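Local coordinates for protein diaminopimelate decarboxylase (PDB 1TUF) that catalyses the pyridoxal 5'-phosphate-dependent decarboxylation of meso-diaminopimelate to L-lysine, the final step of lysine biosynthesis by the diaminopimelate route, at residues Asn45-Ala50 with Lys60-Ala65; Phe51-Glu56 with Ala270-Met275; Glu243-Gly248 with Pro285-Glu290. All coordinates share one frame; numbering follows the deposited sequence.

Contact 1. Residues Asn45-Ala50 with Lys60-Ala65; sequences NRYIEA and KEFIVA
Phe62 and Val64 of the strand meet Tyr47 and Ile48 of the helix in the alpha/beta (TIM-type) barrel that binds pyridoxal phosphate. Helix 37-51 lies outside the parallel sheet. Its segment runs nearly antiparallel to strand 62-65, at 162°, with the axes 9.8 Å apart. The contact is apolar packing. Phe62 comes first. With CG anti to the backbone N (chi1 164°), its ring extends to the helix backbone. Phe62 CE2 lies 3.5 Å from the backbone O of Tyr47. The next ring atom, CZ, reaches the edge of the Tyr47 ring, close to its plane. The hydroxyl of Tyr47 is hydrogen-bonded to Ser294 OG, and the Tyr47 side chain also touches Pro291, a cofactor-binding residue. The helix therefore packs beside the cofactor site as well as the strand. Ile48 CD1 sits at the edge of the Phe62 ring, 4.3 Å from Phe62 CE2. Phe51 stacks on this same ring. Ile63 turns away from the helix. Val64 faces the helix again. One branch of Val64 does the touching: CG2 lies 4.4 Å from Tyr47 CB and 4.1 Å from Ile48 CD1.

Contact 2. Residues Phe51-Glu56 with Ala270-Met275; sequences FKRWEE and AIINTM
Arg53 reaches across to Asn273 and lies over Ile272 on the way. The contact belongs to the outer layer of the alpha/beta barrel. A type I beta turn, Phe51 to Trp54, leads into a short helix with long or weak backbone bonds and packs against helix 264-276. Asn273 OD1 is the acceptor that joins the two segments. It takes one hydrogen bond from Arg53 NH2, at 2.7 Å with an N-H...O angle of 144°. A second, weak bond comes from Arg53 NH1. The NH2 donor meets the carbonyl nearly end-on, while the amide and guanidinium planes are turned 59° apart. The third guanidinium nitrogen, NE, forms a salt bridge with Glu57 OE2. All three nitrogens of the group thus have partners. These partners probably fix the rotation of the guanidinium. The CG2 branch of Ile272 sits over the centre of one guanidinium face, 3.4 Å above the plane. Ile272 CD1 lies between the Arg53 aliphatic chain and the Phe51 ring, 4.2 Å from Phe51 CD1. Several backbone groups are bonded close by in the sequence. The turn is closed by Trp54 N bonded to Phe51 O, and Trp54 O is taken by Thr58 OG1. On the helix, Ala270 O accepts twice, from Thr274 N and from Thr274 OG1, the latter at 2.6 Å. This ties the hydroxyl of the buried residue Thr274 back to its own helix. Trp54 NE1 has a weak hydrogen bond to Pro285 O. The Trp54 and Met275 side chains cross at about a right angle. In this Met-aromatic contact Met275 SD lies obliquely to the six-membered ring of Trp54, 5.3 Å from its centroid. The Met275 chain folds back (chi3 -88°), and its methyl CE comes to 3.4 Å from Trp54 CH2.

Contact 3. Residues Glu243-Gly248 with Pro285-Glu290; sequences EDVNLG and PNLILE
Asn246 pairs with Ile288 in two neighbouring parallel strands of the barrel. They are the strands of a beta-alpha-beta unit whose crossover carries helix 264-276. The axes are 4.7 Å apart. Backbone bonds follow the parallel pattern: Val245 N gives to Asn286 O and Val245 O accepts from Ile288 N, then Leu247 N gives to Ile288 O. Asp244, Asn246, Asn286 and Ile288 share one face of the sheet. There Asn286 ND2 bonds Asp244 OD1 at 3.2 Å, Asn286 OD1 accepts from Glu61 N of the neighbouring segment, and Asp244 OD2 has a salt bridge to Arg129. On the other face, Val245 CG2 packs 3.4 Å from Pro285 CG. The Asn246 side chain can be followed outward. Asn246 CB lies 4.0 Å from Ile288 O. With CG anti to the backbone N (chi1 -167°), the amide leads on toward Glu290, which binds pyridoxal phosphate. Asn246 CG is 3.4 Å from Glu290 OE2, and the amide and carboxylate planes stand 71° apart. OD1 of Asn246 accepts from Gly248 N at 2.8 Å, closing an Asx turn, and also lies against CG and CD of Glu290. ND2 lies against Ile288 CG2. The Glu290 carboxylate is held by His208 NE2 on OE1 and Asn111 ND2 on OE2. At the tip of the amide, Asn246 ND2 comes to 2.9 Å from Glu290 OE2.

Overall arrangement
The three contacts adjoin in one sector of the barrel, their centres 10 to 11 Å apart. Contact 3 lies in the sheet, and strand 286-289 also pairs with strand 62-67 of contact 1; Ile63 N to Leu287 O is 2.9 Å. Contact 2 follows helix 37-51 of contact 1 in the chain, and Phe51 CB lies 3.5 Å from Phe62 CE2 of the strand. Helix 264-276 of contact 2 is the crossover between the strands of contact 3, and Met275 CE packs 3.6 Å from Leu287 CD1. Glu290 of contact 3 binds pyridoxal phosphate, and its side chain is about 9 Å from a bound azelaic acid. The Tyr47 side chain of contact 1 is about 13 Å from a bound azelaic acid.

Contact 1. Residues Asn45-Ala50 with Lys60-Ala65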
loop_
_atom_site.group_PDB
_atom_site.type_symbol
_atom_site.label_atom_id
_atom_site.label_comp_id
_atom_site.label_asym_id
_atom_site.label_seq_id
_atom_site.Cartn_x
_atom_site.Cartn_y
_atom_site.Cartn_z
ATOM N N ASN A 45 27.762 -11.209 -0.113
ATOM C CA ASN A 45 28.921 -12.053 -0.348
ATOM C C ASN A 45 28.537 -13.395 -0.963
ATOM O O ASN A 45 29.212 -13.872 -1.874
ATOM C CB ASN A 45 29.704 -12.265 0.944
ATOM C CG ASN A 45 30.356 -10.985 1.440
ATOM O OD1 ASN A 45 30.678 -10.089 0.653
ATOM N ND2 ASN A 45 30.569 -10.899 2.746
ATOM N N ARG A 46 27.452 -13.997 -0.488
ATOM C CA ARG A 46 27.021 -15.272 -1.043
ATOM C C ARG A 46 26.815 -15.203 -2.552
ATOM O O ARG A 46 27.073 -16.180 -3.262
ATOM C CB ARG A 46 25.740 -15.737 -0.369
ATOM C CG ARG A 46 25.970 -16.267 1.015
ATOM C CD ARG A 46 24.659 -16.571 1.695
ATOM N NE ARG A 46 24.882 -17.029 3.056
ATOM C CZ ARG A 46 23.973 -16.977 4.018
ATOM N NH1 ARG A 46 22.766 -16.478 3.767
ATOM N NH2 ARG A 46 24.280 -17.423 5.229
ATOM N N TYR A 47 26.354 -14.051 -3.037
ATOM C CA TYR A 47 26.132 -13.843 -4.469
ATOM C C TYR A 47 27.459 -13.690 -5.194
ATOM O O TYR A 47 27.585 -14.046 -6.370
ATOM C CB TYR A 47 25.304 -12.575 -4.707
ATOM C CG TYR A 47 23.846 -12.822 -5.022
ATOM C CD1 TYR A 47 23.429 -13.142 -6.318
ATOM C CD2 TYR A 47 22.884 -12.764 -4.014
ATOM C CE1 TYR A 47 22.090 -13.398 -6.597
ATOM C CE2 TYR A 47 21.548 -13.018 -4.280
ATOM C CZ TYR A 47 21.157 -13.336 -5.569
ATOM O OH TYR A 47 19.826 -13.600 -5.820
ATOM N N ILE A 48 28.443 -13.138 -4.491
ATOM C CA ILE A 48 29.759 -12.913 -5.074
ATOM C C ILE A 48 30.566 -14.204 -5.112
ATOM O O ILE A 48 31.125 -14.570 -6.147
ATOM C CB ILE A 48 30.543 -11.843 -4.268
ATOM C CG1 ILE A 48 29.808 -10.502 -4.349
ATOM C CG2 ILE A 48 31.969 -11.713 -4.803
ATOM C CD1 ILE A 48 29.520 -10.026 -5.764
ATOM N N GLU A 49 30.604 -14.881 -3.972
ATOM C CA GLU A 49 31.329 -16.130 -3.818
ATOM C C GLU A 49 30.771 -17.220 -4.726
ATOM O O GLU A 49 31.509 -18.087 -5.193
ATOM C CB GLU A 49 31.253 -16.591 -2.358
ATOM C CG GLU A 49 32.188 -17.730 -1.998
ATOM C CD GLU A 49 33.651 -17.375 -2.232
ATOM O OE1 GLU A 49 34.102 -16.315 -1.729
ATOM O OE2 GLU A 49 34.350 -18.159 -2.918
ATOM N N ALA A 50 29.468 -17.171 -4.983
ATOM C CA ALA A 50 28.833 -18.183 -5.815
ATOM C C ALA A 50 28.929 -17.912 -7.307
ATOM O O ALA A 50 28.737 -18.816 -8.120
ATOM C CB ALA A 50 27.381 -18.345 -5.415
ATOM N N LYS A 60 35.040 -12.321 -17.928
ATOM C CA LYS A 60 34.116 -11.194 -18.010
ATOM C C LYS A 60 33.628 -10.861 -16.616
ATOM O O LYS A 60 33.901 -11.599 -15.666
ATOM C CB LYS A 60 32.925 -11.536 -18.909
ATOM C CG LYS A 60 33.239 -11.476 -20.386
ATOM C CD LYS A 60 33.408 -10.039 -20.837
ATOM C CE LYS A 60 33.979 -9.967 -22.247
ATOM N NZ LYS A 60 33.251 -10.853 -23.194
ATOM N N GLU A 61 32.903 -9.753 -16.496
ATOM C CA GLU A 61 32.392 -9.317 -15.202
ATOM C C GLU A 61 31.007 -9.828 -14.833
ATOM O O GLU A 61 30.153 -10.053 -15.683
ATOM C CB GLU A 61 32.372 -7.784 -15.121
ATOM C CG GLU A 61 33.706 -7.117 -14.810
ATOM C CD GLU A 61 33.551 -5.627 -14.467
ATOM O OE1 GLU A 61 32.926 -4.883 -15.267
ATOM O OE2 GLU A 61 34.054 -5.201 -13.397
ATOM N N PHE A 62 30.810 -10.023 -13.538
ATOM C CA PHE A 62 29.525 -10.434 -13.001
ATOM C C PHE A 62 29.096 -9.262 -12.120
ATOM O O PHE A 62 29.760 -8.945 -11.128
ATOM C CB PHE A 62 29.640 -11.681 -12.133
ATOM C CG PHE A 62 28.437 -11.904 -11.264
ATOM C CD1 PHE A 62 27.208 -12.250 -11.826
ATOM C CD2 PHE A 62 28.512 -11.700 -9.889
ATOM C CE1 PHE A 62 26.071 -12.385 -11.030
ATOM C CE2 PHE A 62 27.379 -11.833 -9.084
ATOM C CZ PHE A 62 26.158 -12.174 -9.655
ATOM N N ILE A 63 27.991 -8.621 -12.480
ATOM C CA ILE A 63 27.516 -7.471 -11.728
ATOM C C ILE A 63 26.175 -7.692 -11.046
ATOM O O ILE A 63 25.215 -8.167 -11.659
ATOM C CB ILE A 63 27.393 -6.233 -12.637
ATOM C CG1 ILE A 63 28.692 -6.047 -13.435
ATOM C CG2 ILE A 63 27.095 -4.988 -11.777
ATOM C CD1 ILE A 63 28.583 -5.073 -14.601
ATOM N N VAL A 64 26.127 -7.343 -9.764
ATOM C CA VAL A 64 24.912 -7.457 -8.968
ATOM C C VAL A 64 24.257 -6.086 -8.853
ATOM O O VAL A 64 24.721 -5.233 -8.096
ATOM C CB VAL A 64 25.196 -7.936 -7.535
ATOM C CG1 VAL A 64 23.892 -7.957 -6.753
ATOM C CG2 VAL A 64 25.841 -9.316 -7.543
ATOM N N ALA A 65 23.192 -5.870 -9.614
ATOM C CA ALA A 65 22.464 -4.601 -9.562
ATOM C C ALA A 65 21.304 -4.775 -8.576
ATOM O O ALA A 65 20.271 -5.336 -8.927
ATOM C CB ALA A 65 21.928 -4.244 -10.952
#

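Contact 2. Residues Phe51-Glu56 with Ala270-Met275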
loop_
_atom_site.group_PDB
_atom_site.type_symbol
_atom_site.label_atom_id
_atom_site.label_comp_id
_atom_site.label_asym_id
_atom_site.label_seq_id
_atom_site.Cartn_x
_atom_site.Cartn_y
_atom_site.Cartn_z
ATOM N N PHE A 51 29.237 -16.677 -7.673
ATOM C CA PHE A 51 29.332 -16.334 -9.079
ATOM C C PHE A 51 30.743 -15.997 -9.548
ATOM O O PHE A 51 30.959 -15.758 -10.742
ATOM C CB PHE A 51 28.392 -15.167 -9.382
ATOM C CG PHE A 51 26.970 -15.582 -9.634
ATOM C CD1 PHE A 51 26.538 -15.856 -10.928
ATOM C CD2 PHE A 51 26.066 -15.708 -8.582
ATOM C CE1 PHE A 51 25.228 -16.246 -11.178
ATOM C CE2 PHE A 51 24.750 -16.099 -8.818
ATOM C CZ PHE A 51 24.330 -16.369 -10.121
ATOM N N LYS A 52 31.698 -15.971 -8.619
ATOM C CA LYS A 52 33.084 -15.655 -8.972
ATOM C C LYS A 52 33.574 -16.562 -10.085
ATOM O O LYS A 52 34.541 -16.254 -10.783
ATOM C CB LYS A 52 34.009 -15.795 -7.760
ATOM C CG LYS A 52 34.126 -14.526 -6.914
ATOM C CD LYS A 52 35.041 -14.745 -5.706
ATOM C CE LYS A 52 35.112 -13.503 -4.827
ATOM N NZ LYS A 52 35.892 -13.749 -3.582
ATOM N N ARG A 53 32.887 -17.683 -10.245
ATOM C CA ARG A 53 33.224 -18.649 -11.266
ATOM C C ARG A 53 33.079 -18.061 -12.671
ATOM O O ARG A 53 33.743 -18.506 -13.611
ATOM C CB ARG A 53 32.327 -19.876 -11.112
ATOM C CG ARG A 53 32.556 -20.951 -12.149
ATOM C CD ARG A 53 31.530 -22.058 -12.006
ATOM N NE ARG A 53 31.465 -22.878 -13.208
ATOM C CZ ARG A 53 30.504 -23.756 -13.462
ATOM N NH1 ARG A 53 29.520 -23.932 -12.590
ATOM N NH2 ARG A 53 30.522 -24.452 -14.594
ATOM N N TRP A 54 32.228 -17.050 -12.811
ATOM C CA TRP A 54 31.996 -16.437 -14.114
ATOM C C TRP A 54 33.158 -15.584 -14.633
ATOM O O TRP A 54 33.361 -15.475 -15.843
ATOM C CB TRP A 54 30.709 -15.602 -14.075
ATOM C CG TRP A 54 30.336 -15.039 -15.405
ATOM C CD1 TRP A 54 30.462 -13.748 -15.810
ATOM C CD2 TRP A 54 29.816 -15.764 -16.524
ATOM N NE1 TRP A 54 30.051 -13.616 -17.117
ATOM C CE2 TRP A 54 29.651 -14.840 -17.580
ATOM C CE3 TRP A 54 29.474 -17.104 -16.739
ATOM C CZ2 TRP A 54 29.157 -15.214 -18.835
ATOM C CZ3 TRP A 54 28.984 -17.476 -17.983
ATOM C CH2 TRP A 54 28.830 -16.531 -19.017
ATOM N N GLU A 55 33.913 -14.975 -13.722
ATOM C CA GLU A 55 35.047 -14.141 -14.117
ATOM C C GLU A 55 36.326 -14.976 -14.094
ATOM O O GLU A 55 37.407 -14.483 -13.780
ATOM C CB GLU A 55 35.197 -12.934 -13.174
ATOM C CG GLU A 55 36.142 -11.841 -13.705
ATOM C CD GLU A 55 36.334 -10.677 -12.735
ATOM O OE1 GLU A 55 36.954 -10.880 -11.665
ATOM O OE2 GLU A 55 35.865 -9.556 -13.044
ATOM N N GLU A 56 36.191 -16.255 -14.412
ATOM C CA GLU A 56 37.337 -17.141 -14.438
ATOM C C GLU A 56 37.271 -17.912 -15.742
ATOM O O GLU A 56 38.242 -17.978 -16.499
ATOM C CB GLU A 56 37.305 -18.114 -13.254
ATOM C CG GLU A 56 37.153 -17.443 -11.893
ATOM C CD GLU A 56 37.246 -18.425 -10.733
ATOM O OE1 GLU A 56 36.690 -19.540 -10.841
ATOM O OE2 GLU A 56 37.868 -18.079 -9.706
ATOM N N ALA A 270 23.210 -23.318 -11.901
ATOM C CA ALA A 270 22.180 -23.441 -12.927
ATOM C C ALA A 270 22.383 -22.465 -14.079
ATOM O O ALA A 270 22.339 -22.854 -15.247
ATOM C CB ALA A 270 20.805 -23.235 -12.315
ATOM N N ILE A 271 22.600 -21.195 -13.754
ATOM C CA ILE A 271 22.791 -20.184 -14.790
ATOM C C ILE A 271 24.120 -20.351 -15.511
ATOM O O ILE A 271 24.159 -20.489 -16.736
ATOM C CB ILE A 271 22.720 -18.751 -14.195
ATOM C CG1 ILE A 271 21.305 -18.468 -13.694
ATOM C CG2 ILE A 271 23.128 -17.719 -15.238
ATOM C CD1 ILE A 271 21.096 -17.049 -13.215
ATOM N N ILE A 272 25.205 -20.325 -14.739
ATOM C CA ILE A 272 26.551 -20.454 -15.284
ATOM C C ILE A 272 26.674 -21.617 -16.265
ATOM O O ILE A 272 27.116 -21.430 -17.400
ATOM C CB ILE A 272 27.588 -20.605 -14.141
ATOM C CG1 ILE A 272 27.688 -19.283 -13.380
ATOM C CG2 ILE A 272 28.949 -20.999 -14.703
ATOM C CD1 ILE A 272 28.529 -19.339 -12.124
ATOM N N ASN A 273 26.271 -22.810 -15.836
ATOM C CA ASN A 273 26.344 -23.983 -16.702
ATOM C C ASN A 273 25.515 -23.756 -17.972
ATOM O O ASN A 273 25.991 -23.984 -19.086
ATOM C CB ASN A 273 25.849 -25.248 -15.970
ATOM C CG ASN A 273 26.755 -25.665 -14.801
ATOM O OD1 ASN A 273 27.952 -25.387 -14.788
ATOM N ND2 ASN A 273 26.178 -26.359 -13.827
ATOM N N THR A 274 24.279 -23.294 -17.810
ATOM C CA THR A 274 23.417 -23.053 -18.968
ATOM C C THR A 274 24.063 -22.083 -19.946
ATOM O O THR A 274 24.048 -22.293 -21.165
ATOM C CB THR A 274 22.070 -22.477 -18.540
ATOM O OG1 THR A 274 21.450 -23.369 -17.609
ATOM C CG2 THR A 274 21.166 -22.302 -19.749
ATOM N N MET A 275 24.614 -21.010 -19.391
ATOM C CA MET A 275 25.290 -19.978 -20.167
ATOM C C MET A 275 26.438 -20.579 -20.979
ATOM O O MET A 275 26.516 -20.415 -22.202
ATOM C CB MET A 275 25.841 -18.909 -19.216
ATOM C CG MET A 275 24.792 -18.022 -18.564
ATOM S SD MET A 275 24.356 -16.650 -19.643
ATOM C CE MET A 275 25.604 -15.427 -19.171
#

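Contact 3. Residues Glu243-Gly248 with Pro285-Glu290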
loop_
_atom_site.group_PDB
_atom_site.type_symbol
_atom_site.label_atom_id
_atom_site.label_comp_id
_atom_site.label_asym_id
_atom_site.label_seq_id
_atom_site.Cartn_x
_atom_site.Cartn_y
_atom_site.Cartn_z
ATOM N N GLU A 243 26.891 -7.385 -25.450
ATOM C CA GLU A 243 27.919 -7.150 -24.440
ATOM C C GLU A 243 27.494 -7.616 -23.046
ATOM O O GLU A 243 28.288 -8.198 -22.309
ATOM C CB GLU A 243 28.269 -5.663 -24.407
ATOM C CG GLU A 243 29.580 -5.321 -23.707
ATOM C CD GLU A 243 29.980 -3.866 -23.928
ATOM O OE1 GLU A 243 29.877 -3.388 -25.084
ATOM O OE2 GLU A 243 30.395 -3.205 -22.956
ATOM N N ASP A 244 26.237 -7.363 -22.687
ATOM C CA ASP A 244 25.735 -7.752 -21.374
ATOM C C ASP A 244 24.476 -8.633 -21.442
ATOM O O ASP A 244 23.662 -8.517 -22.362
ATOM C CB ASP A 244 25.405 -6.506 -20.528
ATOM C CG ASP A 244 26.514 -5.444 -20.538
ATOM O OD1 ASP A 244 27.698 -5.779 -20.307
ATOM O OD2 ASP A 244 26.188 -4.253 -20.754
ATOM N N VAL A 245 24.322 -9.510 -20.457
ATOM C CA VAL A 245 23.148 -10.367 -20.372
ATOM C C VAL A 245 22.590 -10.244 -18.956
ATOM O O VAL A 245 23.165 -10.777 -18.006
ATOM C CB VAL A 245 23.494 -11.841 -20.708
ATOM C CG1 VAL A 245 22.389 -12.765 -20.248
ATOM C CG2 VAL A 245 23.674 -11.984 -22.221
ATOM N N ASN A 246 21.487 -9.505 -18.823
ATOM C CA ASN A 246 20.844 -9.275 -17.525
ATOM C C ASN A 246 19.667 -10.237 -17.352
ATOM O O ASN A 246 18.695 -10.184 -18.107
ATOM C CB ASN A 246 20.350 -7.818 -17.436
ATOM C CG ASN A 246 19.951 -7.415 -16.025
ATOM O OD1 ASN A 246 19.311 -8.179 -15.312
ATOM N ND2 ASN A 246 20.313 -6.208 -15.629
ATOM N N LEU A 247 19.743 -11.108 -16.356
ATOM C CA LEU A 247 18.671 -12.072 -16.137
ATOM C C LEU A 247 17.710 -11.668 -15.021
ATOM O O LEU A 247 16.901 -12.479 -14.555
ATOM C CB LEU A 247 19.267 -13.452 -15.839
ATOM C CG LEU A 247 20.212 -14.010 -16.909
ATOM C CD1 LEU A 247 20.798 -15.335 -16.425
ATOM C CD2 LEU A 247 19.467 -14.187 -18.225
ATOM N N GLY A 248 17.813 -10.410 -14.597
ATOM C CA GLY A 248 16.947 -9.885 -13.556
ATOM C C GLY A 248 17.145 -10.528 -12.201
ATOM O O GLY A 248 18.226 -11.033 -11.878
ATOM N N PRO A 285 29.320 -12.918 -22.722
ATOM C CA PRO A 285 29.152 -11.536 -22.257
ATOM C C PRO A 285 29.160 -11.368 -20.747
ATOM O O PRO A 285 29.205 -12.349 -19.992
ATOM C CB PRO A 285 27.800 -11.166 -22.824
ATOM C CG PRO A 285 27.035 -12.436 -22.528
ATOM C CD PRO A 285 28.004 -13.527 -23.001
ATOM N N ASN A 286 29.126 -10.109 -20.318
ATOM C CA ASN A 286 29.071 -9.799 -18.896
ATOM C C ASN A 286 27.719 -10.320 -18.420
ATOM O O ASN A 286 26.739 -10.284 -19.160
ATOM C CB ASN A 286 29.135 -8.288 -18.659
ATOM C CG ASN A 286 30.528 -7.721 -18.840
ATOM O OD1 ASN A 286 31.434 -8.006 -18.053
ATOM N ND2 ASN A 286 30.706 -6.905 -19.877
ATOM N N LEU A 287 27.678 -10.814 -17.191
ATOM C CA LEU A 287 26.454 -11.343 -16.613
ATOM C C LEU A 287 25.948 -10.403 -15.517
ATOM O O LEU A 287 26.709 -9.999 -14.636
ATOM C CB LEU A 287 26.722 -12.726 -16.024
ATOM C CG LEU A 287 25.548 -13.437 -15.340
ATOM C CD1 LEU A 287 24.381 -13.595 -16.317
ATOM C CD2 LEU A 287 26.017 -14.801 -14.844
ATOM N N ILE A 288 24.667 -10.052 -15.578
ATOM C CA ILE A 288 24.070 -9.171 -14.579
ATOM C C ILE A 288 22.767 -9.742 -14.004
ATOM O O ILE A 288 21.924 -10.267 -14.738
ATOM C CB ILE A 288 23.746 -7.780 -15.167
ATOM C CG1 ILE A 288 24.978 -7.196 -15.849
ATOM C CG2 ILE A 288 23.287 -6.835 -14.050
ATOM C CD1 ILE A 288 24.736 -5.847 -16.463
ATOM N N LEU A 289 22.621 -9.635 -12.687
ATOM C CA LEU A 289 21.429 -10.086 -11.973
ATOM C C LEU A 289 20.908 -8.893 -11.172
ATOM O O LEU A 289 21.690 -8.050 -10.725
ATOM C CB LEU A 289 21.768 -11.237 -11.020
ATOM C CG LEU A 289 22.117 -12.583 -11.654
ATOM C CD1 LEU A 289 22.360 -13.614 -10.565
ATOM C CD2 LEU A 289 20.990 -13.038 -12.565
ATOM N N GLU A 290 19.595 -8.829 -10.975
ATOM C CA GLU A 290 18.989 -7.721 -10.236
ATOM C C GLU A 290 18.263 -8.202 -8.989
ATOM O O GLU A 290 17.046 -8.078 -8.892
ATOM C CB GLU A 290 18.009 -6.985 -11.142
ATOM C CG GLU A 290 18.600 -6.656 -12.494
ATOM C CD GLU A 290 17.568 -6.219 -13.493
ATOM O OE1 GLU A 290 16.461 -6.802 -13.501
ATOM O OE2 GLU A 290 17.866 -5.298 -14.279
#